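Side-chain contacts in ZmpA Glycopeptidase (PDB 6XSX), which is the M60 peptidase module of a larger clostridial metalloprotease, a glycopeptidase that probably cleaves glycosylated proteins: residues Leu402-Glu407 with Tyr424-Asn429; Phe406-Met411 with Lys430-Asn435. One frame throughout, in Å; residues are numbered along the deposited sequence.

Contact 1 (Leu402-Glu407 with Tyr424-Asn429)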
loop_
_atom_site.group_PDB
_atom_site.type_symbol
_atom_site.label_atom_id
_atom_site.label_comp_id
_atom_site.label_asym_id
_atom_site.label_seq_id
_atom_site.Cartn_x
_atom_site.Cartn_y
_atom_site.Cartn_z
ATOM N N LEU A 402 22.968 9.597 10.381
ATOM C CA LEU A 402 22.339 9.863 9.098
ATOM C C LEU A 402 21.968 11.336 8.939
ATOM O O LEU A 402 21.201 11.672 8.042
ATOM C CB LEU A 402 21.124 8.946 8.934
ATOM C CG LEU A 402 21.467 7.463 8.824
ATOM C CD1 LEU A 402 20.206 6.629 8.679
ATOM C CD2 LEU A 402 22.413 7.214 7.653
ATOM N N SER A 403 22.552 12.214 9.772
ATOM C CA SER A 403 22.243 13.636 9.696
ATOM C C SER A 403 22.610 14.203 8.322
ATOM O O SER A 403 21.801 14.899 7.706
ATOM C CB SER A 403 22.876 14.426 10.825
ATOM O OG SER A 403 22.130 14.257 12.030
ATOM N N GLU A 404 23.826 13.886 7.850
ATOM C CA GLU A 404 24.312 14.376 6.571
ATOM C C GLU A 404 23.401 13.899 5.434
ATOM O O GLU A 404 23.037 14.688 4.556
ATOM C CB GLU A 404 25.779 13.986 6.360
ATOM C CG GLU A 404 26.280 14.308 4.964
ATOM C CD GLU A 404 27.753 14.032 4.728
ATOM O OE1 GLU A 404 28.237 14.335 3.621
ATOM O OE2 GLU A 404 28.410 13.505 5.653
ATOM N N HIS A 405 23.036 12.608 5.463
ATOM C CA HIS A 405 22.160 11.999 4.466
ATOM C C HIS A 405 20.900 12.847 4.269
ATOM O O HIS A 405 20.542 13.205 3.146
ATOM C CB HIS A 405 21.822 10.549 4.874
ATOM C CG HIS A 405 20.864 9.861 3.957
ATOM N ND1 HIS A 405 21.242 9.371 2.720
ATOM C CD2 HIS A 405 19.547 9.585 4.086
ATOM C CE1 HIS A 405 20.195 8.828 2.126
ATOM N NE2 HIS A 405 19.144 8.938 2.948
ATOM N N PHE A 406 20.235 13.173 5.381
ATOM C CA PHE A 406 18.982 13.902 5.324
ATOM C C PHE A 406 19.213 15.373 4.973
ATOM O O PHE A 406 18.449 15.942 4.190
ATOM C CB PHE A 406 18.190 13.707 6.615
ATOM C CG PHE A 406 17.467 12.385 6.723
ATOM C CD1 PHE A 406 16.234 12.196 6.113
ATOM C CD2 PHE A 406 18.002 11.339 7.465
ATOM C CE1 PHE A 406 15.564 10.986 6.230
ATOM C CE2 PHE A 406 17.331 10.128 7.584
ATOM C CZ PHE A 406 16.111 9.954 6.965
ATOM N N GLU A 407 20.266 15.995 5.526
ATOM C CA GLU A 407 20.489 17.394 5.191
ATOM C C GLU A 407 20.883 17.554 3.717
ATOM O O GLU A 407 20.620 18.603 3.127
ATOM C CB GLU A 407 21.274 18.166 6.260
ATOM C CG GLU A 407 22.778 18.048 6.196
ATOM C CD GLU A 407 23.523 18.631 7.392
ATOM O OE1 GLU A 407 24.561 18.051 7.765
ATOM O OE2 GLU A 407 23.072 19.658 7.954
ATOM N N TYR A 424 26.633 7.747 16.760
ATOM C CA TYR A 424 26.973 6.687 15.822
ATOM C C TYR A 424 28.019 7.167 14.820
ATOM O O TYR A 424 28.125 8.360 14.540
ATOM C CB TYR A 424 25.738 6.211 15.051
ATOM C CG TYR A 424 24.593 5.784 15.929
ATOM C CD1 TYR A 424 24.704 4.669 16.747
ATOM C CD2 TYR A 424 23.407 6.504 15.953
ATOM C CE1 TYR A 424 23.662 4.278 17.573
ATOM C CE2 TYR A 424 22.353 6.121 16.765
ATOM C CZ TYR A 424 22.484 5.001 17.574
ATOM O OH TYR A 424 21.457 4.614 18.379
ATOM N N PRO A 425 28.789 6.242 14.208
ATOM C CA PRO A 425 29.688 6.606 13.112
ATOM C C PRO A 425 28.871 7.068 11.906
ATOM O O PRO A 425 27.764 6.587 11.686
ATOM C CB PRO A 425 30.429 5.293 12.797
ATOM C CG PRO A 425 29.515 4.197 13.316
ATOM C CD PRO A 425 28.806 4.799 14.511
ATOM N N LYS A 426 29.415 8.028 11.149
ATOM C CA LYS A 426 28.889 8.374 9.839
ATOM C C LYS A 426 28.923 7.134 8.946
ATOM O O LYS A 426 29.777 6.270 9.142
ATOM C CB LYS A 426 29.742 9.487 9.223
ATOM C CG LYS A 426 29.664 10.828 9.948
ATOM C CD LYS A 426 30.732 11.822 9.520
ATOM C CE LYS A 426 30.403 12.544 8.230
ATOM N NZ LYS A 426 29.185 13.382 8.363
ATOM N N PRO A 427 28.014 6.999 7.946
ATOM C CA PRO A 427 28.126 5.921 6.960
ATOM C C PRO A 427 29.434 6.122 6.202
ATOM O O PRO A 427 29.910 7.247 6.078
ATOM C CB PRO A 427 26.988 6.137 5.949
ATOM C CG PRO A 427 26.147 7.286 6.499
ATOM C CD PRO A 427 26.861 7.881 7.699
ATOM N N SER A 428 30.021 5.026 5.720
ATOM C CA SER A 428 31.212 5.164 4.905
ATOM C C SER A 428 30.836 5.081 3.430
ATOM O O SER A 428 31.716 5.084 2.579
ATOM C CB SER A 428 32.250 4.133 5.272
ATOM O OG SER A 428 31.713 2.822 5.169
ATOM N N ASN A 429 29.532 4.961 3.151
ATOM C CA ASN A 429 29.008 4.967 1.795
ATOM C C ASN A 429 28.177 6.231 1.609
ATOM O O ASN A 429 27.489 6.670 2.534
ATOM C CB ASN A 429 28.060 3.795 1.522
ATOM C CG ASN A 429 28.664 2.430 1.782
ATOM O OD1 ASN A 429 28.706 1.968 2.924
ATOM N ND2 ASN A 429 29.121 1.776 0.723
#

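Contact 2 (Phe406-Met411 with Lys430-Asn435)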
loop_
_atom_site.group_PDB
_atom_site.type_symbol
_atom_site.label_atom_id
_atom_site.label_comp_id
_atom_site.label_asym_id
_atom_site.label_seq_id
_atom_site.Cartn_x
_atom_site.Cartn_y
_atom_site.Cartn_z
ATOM N N PHE A 406 20.235 13.173 5.381
ATOM C CA PHE A 406 18.982 13.902 5.324
ATOM C C PHE A 406 19.213 15.373 4.973
ATOM O O PHE A 406 18.449 15.942 4.190
ATOM C CB PHE A 406 18.190 13.707 6.615
ATOM C CG PHE A 406 17.467 12.385 6.723
ATOM C CD1 PHE A 406 16.234 12.196 6.113
ATOM C CD2 PHE A 406 18.002 11.339 7.465
ATOM C CE1 PHE A 406 15.564 10.986 6.230
ATOM C CE2 PHE A 406 17.331 10.128 7.584
ATOM C CZ PHE A 406 16.111 9.954 6.965
ATOM N N GLU A 407 20.266 15.995 5.526
ATOM C CA GLU A 407 20.489 17.394 5.191
ATOM C C GLU A 407 20.883 17.554 3.717
ATOM O O GLU A 407 20.620 18.603 3.127
ATOM C CB GLU A 407 21.274 18.166 6.260
ATOM C CG GLU A 407 22.778 18.048 6.196
ATOM C CD GLU A 407 23.523 18.631 7.392
ATOM O OE1 GLU A 407 24.561 18.051 7.765
ATOM O OE2 GLU A 407 23.072 19.658 7.954
ATOM N N ARG A 408 21.427 16.495 3.092
ATOM C CA ARG A 408 21.778 16.586 1.679
ATOM C C ARG A 408 20.525 16.624 0.803
ATOM O O ARG A 408 20.572 17.106 -0.322
ATOM C CB ARG A 408 22.732 15.464 1.266
ATOM C CG ARG A 408 24.164 15.676 1.733
ATOM C CD ARG A 408 25.072 14.658 1.078
ATOM N NE ARG A 408 26.458 14.975 1.361
ATOM C CZ ARG A 408 27.277 15.607 0.525
ATOM N NH1 ARG A 408 26.856 15.999 -0.672
ATOM N NH2 ARG A 408 28.520 15.851 0.903
ATOM N N HIS A 409 19.403 16.119 1.327
ATOM C CA HIS A 409 18.125 16.153 0.629
ATOM C C HIS A 409 17.438 17.507 0.820
ATOM O O HIS A 409 16.356 17.739 0.268
ATOM C CB HIS A 409 17.235 14.995 1.102
ATOM C CG HIS A 409 17.562 13.693 0.453
ATOM N ND1 HIS A 409 16.935 13.270 -0.703
ATOM C CD2 HIS A 409 18.453 12.728 0.778
ATOM C CE1 HIS A 409 17.412 12.092 -1.053
ATOM N NE2 HIS A 409 18.349 11.737 -0.162
ATOM N N GLY A 410 18.065 18.370 1.633
ATOM C CA GLY A 410 17.624 19.741 1.834
ATOM C C GLY A 410 16.777 19.910 3.092
ATOM O O GLY A 410 16.132 20.936 3.262
ATOM N N MET A 411 16.779 18.899 3.964
ATOM C CA MET A 411 16.078 19.000 5.233
ATOM C C MET A 411 16.948 19.782 6.215
ATOM O O MET A 411 18.175 19.705 6.156
ATOM C CB MET A 411 15.793 17.611 5.807
ATOM C CG MET A 411 15.072 17.661 7.130
ATOM S SD MET A 411 15.106 16.061 7.946
ATOM C CE MET A 411 14.158 15.091 6.773
ATOM N N LYS A 430 28.211 6.787 0.393
ATOM C CA LYS A 430 27.364 7.917 0.045
ATOM C C LYS A 430 25.954 7.409 -0.257
ATOM O O LYS A 430 25.558 7.271 -1.414
ATOM C CB LYS A 430 28.010 8.732 -1.083
ATOM C CG LYS A 430 29.418 9.227 -0.767
ATOM C CD LYS A 430 29.919 10.285 -1.749
ATOM C CE LYS A 430 31.297 10.815 -1.408
ATOM N NZ LYS A 430 31.819 11.678 -2.494
ATOM N N LEU A 431 25.203 7.130 0.810
ATOM C CA LEU A 431 23.922 6.451 0.709
ATOM C C LEU A 431 22.950 7.277 -0.132
ATOM O O LEU A 431 22.016 6.721 -0.700
ATOM C CB LEU A 431 23.371 6.199 2.115
ATOM C CG LEU A 431 24.224 5.323 3.037
ATOM C CD1 LEU A 431 23.571 5.234 4.406
ATOM C CD2 LEU A 431 24.427 3.924 2.460
ATOM N N TRP A 432 23.192 8.593 -0.236
ATOM C CA TRP A 432 22.298 9.468 -0.986
ATOM C C TRP A 432 22.428 9.264 -2.495
ATOM O O TRP A 432 21.702 9.898 -3.256
ATOM C CB TRP A 432 22.492 10.943 -0.611
ATOM C CG TRP A 432 23.936 11.339 -0.525
ATOM C CD1 TRP A 432 24.699 11.886 -1.515
ATOM C CD2 TRP A 432 24.804 11.185 0.613
ATOM N NE1 TRP A 432 25.977 12.099 -1.072
ATOM C CE2 TRP A 432 26.074 11.680 0.230
ATOM C CE3 TRP A 432 24.635 10.684 1.912
ATOM C CZ2 TRP A 432 27.164 11.688 1.103
ATOM C CZ3 TRP A 432 25.716 10.681 2.771
ATOM C CH2 TRP A 432 26.961 11.179 2.372
ATOM N N TYR A 433 23.335 8.383 -2.933
ATOM C CA TYR A 433 23.414 8.052 -4.351
ATOM C C TYR A 433 22.521 6.852 -4.689
ATOM O O TYR A 433 22.425 6.477 -5.856
ATOM C CB TYR A 433 24.858 7.794 -4.799
ATOM C CG TYR A 433 25.783 8.991 -4.854
ATOM C CD1 TYR A 433 25.293 10.284 -4.985
ATOM C CD2 TYR A 433 27.161 8.830 -4.822
ATOM C CE1 TYR A 433 26.138 11.382 -5.030
ATOM C CE2 TYR A 433 28.022 9.917 -4.871
ATOM C CZ TYR A 433 27.509 11.199 -4.978
ATOM O OH TYR A 433 28.342 12.280 -5.029
ATOM N N ALA A 434 21.867 6.245 -3.682
ATOM C CA ALA A 434 20.997 5.104 -3.940
ATOM C C ALA A 434 19.917 5.495 -4.945
ATOM O O ALA A 434 19.395 6.609 -4.892
ATOM C CB ALA A 434 20.365 4.590 -2.663
ATOM N N ASN A 435 19.600 4.560 -5.848
ATOM C CA ASN A 435 18.545 4.734 -6.837
ATOM C C ASN A 435 18.071 3.362 -7.317
ATOM O O ASN A 435 18.683 2.344 -7.000
ATOM C CB ASN A 435 18.972 5.680 -7.967
ATOM C CG ASN A 435 20.027 5.084 -8.871
ATOM O OD1 ASN A 435 19.707 4.265 -9.727
ATOM N ND2 ASN A 435 21.282 5.473 -8.688
#

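Contact 1 (Leu402-Glu407 with Tyr424-Asn429)
Lys426 reaches across to Glu404 and closes a salt bridge, its NZ lying 2.8 Å from Glu404 OE2 and meeting that oxygen nearly along the C-O axis. The two side chains run at about a right angle. Glu404 stands straight out from the first turn of its helix, with CG anti to the backbone N (chi1 172°), whereas the lysine chain bends at chi3 and chi4, which turns the ammonium group toward the carboxylate. The other meeting is apolar: one branch of Leu402, CD2, rests against CG of the Pro427 ring at 3.9 Å.

Behind this first shell, the second carboxylate oxygen of Glu404, OE1, is engaged by NE of Arg408, so the acid is shared between two cations, which would be expected to keep it ionised. Ser403 OG bonds to Thr421 OG1 at the end of helix 415-421, and a backbone hydrogen bond joins Pro425 to Asp401, just ahead of Leu402. Leu402 also packs on Ala394 of helix 383-398. In this part of the M60 peptidase module, the N-terminal turn of helix 403-408, with Leu402 as its N-cap, thus packs on the proline-rich loop that follows helix 415-421.

Contact 2 (Phe406-Met411 with Lys430-Asn435)
Arg408 meets Trp432 by laying its chain over the indole, and this pair makes up most of the contact. The chain is extended from CG to NE, which carries CD to 3.4 Å from the centroid of the five-membered ring, only 16° off the ring normal: a CH-pi contact over the face. Farther out, NE sits 3.4 Å from Trp432 CZ2, and the guanidinium plane is within 5° of the indole plane, although the group itself is displaced from the ring. On the opposite face of the indole lies the backbone of its own segment, with Lys430 CA 3.8 Å above the plane near the rim. The tryptophan is thus sandwiched.

The polar end of Arg408 is spent elsewhere: besides Glu404, it has Asp333 as partner of NH2 and the carbonyl oxygen of Val330 as partner of NH1. Next along the chain, His409 brings NE2 to 4.2 Å from Trp432 CB, a looser touch. That nitrogen is hydrogen-bonded to Gln357 OE1, while NE2 of the same glutamine binds the carbonyl oxygens of Trp432 and Ala434, so one residue of helix 347-361 bridges both segments. Gly410, at positive phi, then ends the helix in a Schellman motif.

Two carboxylates and a carbonyl fix the guanidinium, and its methylene stem is left to cover the aromatic face. The chemistry therefore implies a buried cation whose charge is probably well balanced by its neighbours, with dispersion joining the segments directly.

In the fold
Both contacts draw on helix 403-408 and on the one long connection between helices 415-421 and 437-440, yet they illustrate how chemistry follows burial. Contact 1, toward the surface, relies on an ion pair and a small apolar touch; contact 2 is buried and rests on an aromatic face. Their centres are about 9 Å apart, and Glu404 OE1 comes within 3.6 Å of Trp432 CH2, while Leu402 CD2 lies 4.0 Å from Leu431 CD1, so the two form a continuous interface. Both rest against helices 347-361 and 383-398; contact 2 adds helix 321-331, and its loop reaches the C-terminal strands through Lys430 and Tyr433, both bound to Glu482.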